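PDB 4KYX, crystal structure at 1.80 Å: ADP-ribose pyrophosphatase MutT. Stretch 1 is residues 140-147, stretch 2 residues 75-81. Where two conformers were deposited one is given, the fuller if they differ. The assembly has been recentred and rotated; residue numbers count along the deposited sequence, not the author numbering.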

# COMPACT_ATOMS: atom_id res chain seq x y z
N LYS A 140 7.71 -8.42 9.26
CA LYS A 140 6.29 -8.29 9.64
C LYS A 140 5.61 -7.33 8.69
O LYS A 140 5.22 -6.20 9.06
CB LYS A 140 6.17 -7.78 11.07
CG LYS A 140 6.74 -8.74 12.08
CD LYS A 140 6.63 -8.18 13.48
CE LYS A 140 7.49 -8.97 14.46
NZ LYS A 140 6.90 -10.28 14.80
N CYS A 141 5.50 -7.76 7.43
CA CYS A 141 4.99 -6.90 6.36
C CYS A 141 4.59 -7.80 5.21
O CYS A 141 4.70 -9.02 5.32
CB CYS A 141 6.04 -5.90 5.91
SG CYS A 141 7.54 -6.72 5.30
N TYR A 142 4.11 -7.22 4.12
CA TYR A 142 3.83 -7.96 2.89
C TYR A 142 5.04 -7.74 1.97
O TYR A 142 5.17 -6.70 1.32
CB TYR A 142 2.55 -7.44 2.25
CG TYR A 142 1.35 -7.46 3.19
CD1 TYR A 142 0.56 -8.61 3.35
CD2 TYR A 142 1.03 -6.33 3.96
CE1 TYR A 142 -0.52 -8.63 4.21
CE2 TYR A 142 -0.05 -6.35 4.82
CZ TYR A 142 -0.84 -7.50 4.91
OH TYR A 142 -1.91 -7.48 5.78
N LEU A 143 5.94 -8.72 1.94
CA LEU A 143 7.30 -8.55 1.38
C LEU A 143 7.30 -9.13 -0.02
O LEU A 143 7.07 -10.34 -0.23
CB LEU A 143 8.33 -9.25 2.25
CG LEU A 143 9.79 -9.08 1.87
CD1 LEU A 143 10.23 -7.68 2.28
CD2 LEU A 143 10.70 -10.08 2.59
N TYR A 144 7.47 -8.26 -1.00
CA TYR A 144 7.51 -8.65 -2.42
C TYR A 144 8.87 -9.23 -2.79
O TYR A 144 8.95 -10.25 -3.49
CB TYR A 144 7.29 -7.43 -3.28
CG TYR A 144 5.86 -7.05 -3.41
CD1 TYR A 144 5.10 -6.77 -2.26
CD2 TYR A 144 5.25 -7.01 -4.66
CE1 TYR A 144 3.79 -6.42 -2.34
CE2 TYR A 144 3.92 -6.66 -4.76
CZ TYR A 144 3.20 -6.37 -3.59
OH TYR A 144 1.90 -6.03 -3.66
N LYS A 145 9.93 -8.55 -2.35
CA LYS A 145 11.34 -8.87 -2.67
C LYS A 145 12.22 -8.69 -1.44
O LYS A 145 12.02 -7.77 -0.64
CB LYS A 145 11.86 -7.94 -3.79
N GLU A 146 13.23 -9.54 -1.30
CA GLU A 146 14.17 -9.39 -0.18
C GLU A 146 14.94 -8.09 -0.44
O GLU A 146 15.10 -7.69 -1.60
CB GLU A 146 15.11 -10.59 -0.05
CG GLU A 146 14.43 -11.94 0.22
CD GLU A 146 13.77 -12.07 1.59
OE1 GLU A 146 14.24 -11.46 2.58
OE2 GLU A 146 12.77 -12.81 1.68
N ILE A 147 15.34 -7.43 0.63
CA ILE A 147 16.06 -6.16 0.55
C ILE A 147 17.41 -6.27 -0.20
O ILE A 147 17.78 -5.37 -0.96
CB ILE A 147 16.33 -5.61 1.97
CG1 ILE A 147 15.06 -5.01 2.55
CG2 ILE A 147 17.45 -4.58 1.97
CD1 ILE A 147 15.25 -4.53 3.99
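Stretch 2 75-81: QFIAVTN

Stretch 2 lies on stretch 1 as an antiparallel β-strand, paired through a short ladder of backbone hydrogen bonds and extended at one end by an edge-to-face aromatic contact, with 500 Å² buried in all. Residues 75-81 are in strand conformation throughout, although Ile77, with phi/psi of -114/-42°, departs from the extended values of its neighbours; in stretch 1 only Tyr142 and Leu143 are strand. The chain directions oppose, so that Cys141 faces Thr80, Tyr142 faces Val79 and Leu143 faces Ala78, with CA-CA separations of 5.0 Å for Cys141-Thr80, 5.2 Å for Tyr142-Val79 and 4.6 Å for Leu143-Ala78.

Tyr142 and Val79 form the hydrogen-bonded pair: Tyr142 N donates to Val79 O at 3.0 Å and Val79 N to Tyr142 O at 3.1 Å. Tyr142 O also receives a CA-H...O contact from Ala78 CA at 3.3 Å. Beyond the non-hydrogen-bonded pair Leu143-Ala78, Ile77 O accepts from Tyr144 N at 2.8 Å and, weakly, from Lys145 N at 3.5 Å, so one carbonyl serves two successive amides where stretch 1 leaves the strand.

The side chains of Leu143 and Ala78 share one face of the sheet, with Leu143 CD1 4.1 Å from Ala78 CB and equally far from Ile77 CG2. Tyr142 and Val79 share the other, Tyr142 CD2 lying 4.3 Å from Val79 CB. Past the ladder, the edge of the Phe76 ring points at the face of Tyr144, with centroids 4.6 Å apart, planes at 65° and Tyr144 CE1 3.4 Å from Phe76 CE1. The CA-to-CB bond of Ile77 points away from stretch 1, yet the end of its side chain comes nearer, with Ile77 CG2 3.4 Å from Lys145 O. At the other end, Cys141 CB packs 3.5 Å from Thr80 CG2, and a water bridges Asn81 N and Lys140 O, 3.2 Å from each, where no direct hydrogen bond joins the two stretches.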

# COMPACT_ATOMS: atom_id res chain seq x y z
N GLN A 75 12.55 0.16 -7.10
CA GLN A 75 11.90 -1.12 -7.13
C GLN A 75 10.99 -1.33 -5.93
O GLN A 75 11.37 -1.13 -4.80
CB GLN A 75 12.91 -2.27 -7.19
CG GLN A 75 13.81 -2.26 -8.40
CD GLN A 75 13.05 -2.37 -9.71
OE1 GLN A 75 12.27 -3.33 -9.95
NE2 GLN A 75 13.23 -1.37 -10.60
N PHE A 76 9.78 -1.74 -6.19
CA PHE A 76 8.77 -1.98 -5.11
C PHE A 76 9.20 -3.15 -4.26
O PHE A 76 9.54 -4.22 -4.77
CB PHE A 76 7.44 -2.20 -5.81
CG PHE A 76 6.26 -2.19 -4.93
CD1 PHE A 76 5.92 -3.30 -4.19
CD2 PHE A 76 5.43 -1.12 -4.90
CE1 PHE A 76 4.78 -3.32 -3.39
CE2 PHE A 76 4.30 -1.12 -4.12
CZ PHE A 76 3.98 -2.21 -3.35
N ILE A 77 9.28 -2.99 -2.93
CA ILE A 77 9.77 -4.02 -2.01
C ILE A 77 8.69 -4.56 -1.07
O ILE A 77 8.65 -5.74 -0.77
CB ILE A 77 10.92 -3.49 -1.11
CG1 ILE A 77 12.18 -3.14 -1.92
CG2 ILE A 77 11.27 -4.48 0.01
CD1 ILE A 77 12.82 -4.29 -2.69
N ALA A 78 7.86 -3.67 -0.54
CA ALA A 78 7.01 -4.08 0.57
C ALA A 78 5.91 -3.10 0.91
O ALA A 78 5.95 -1.95 0.52
CB ALA A 78 7.86 -4.34 1.79
N VAL A 79 4.87 -3.61 1.57
CA VAL A 79 3.81 -2.78 2.15
C VAL A 79 3.70 -3.11 3.61
O VAL A 79 3.70 -4.29 4.01
CB VAL A 79 2.41 -3.08 1.54
CG1 VAL A 79 1.38 -2.11 2.13
CG2 VAL A 79 2.44 -2.96 0.02
N THR A 80 3.54 -2.06 4.41
CA THR A 80 3.26 -2.21 5.82
C THR A 80 2.05 -1.42 6.14
O THR A 80 1.77 -0.43 5.49
CB THR A 80 4.41 -1.73 6.73
OG1 THR A 80 4.68 -0.37 6.44
CG2 THR A 80 5.68 -2.51 6.49
N ASN A 81 1.33 -1.86 7.17
CA ASN A 81 0.12 -1.22 7.64
C ASN A 81 0.26 -0.99 9.14
O ASN A 81 0.22 -1.93 9.91
CB ASN A 81 -1.07 -2.14 7.32
CG ASN A 81 -2.37 -1.63 7.91
OD1 ASN A 81 -2.70 -0.48 7.78
ND2 ASN A 81 -3.09 -2.49 8.59
O HOH W 1 -2.89 -5.29 7.27
O HOH W 2 2.51 -4.62 8.27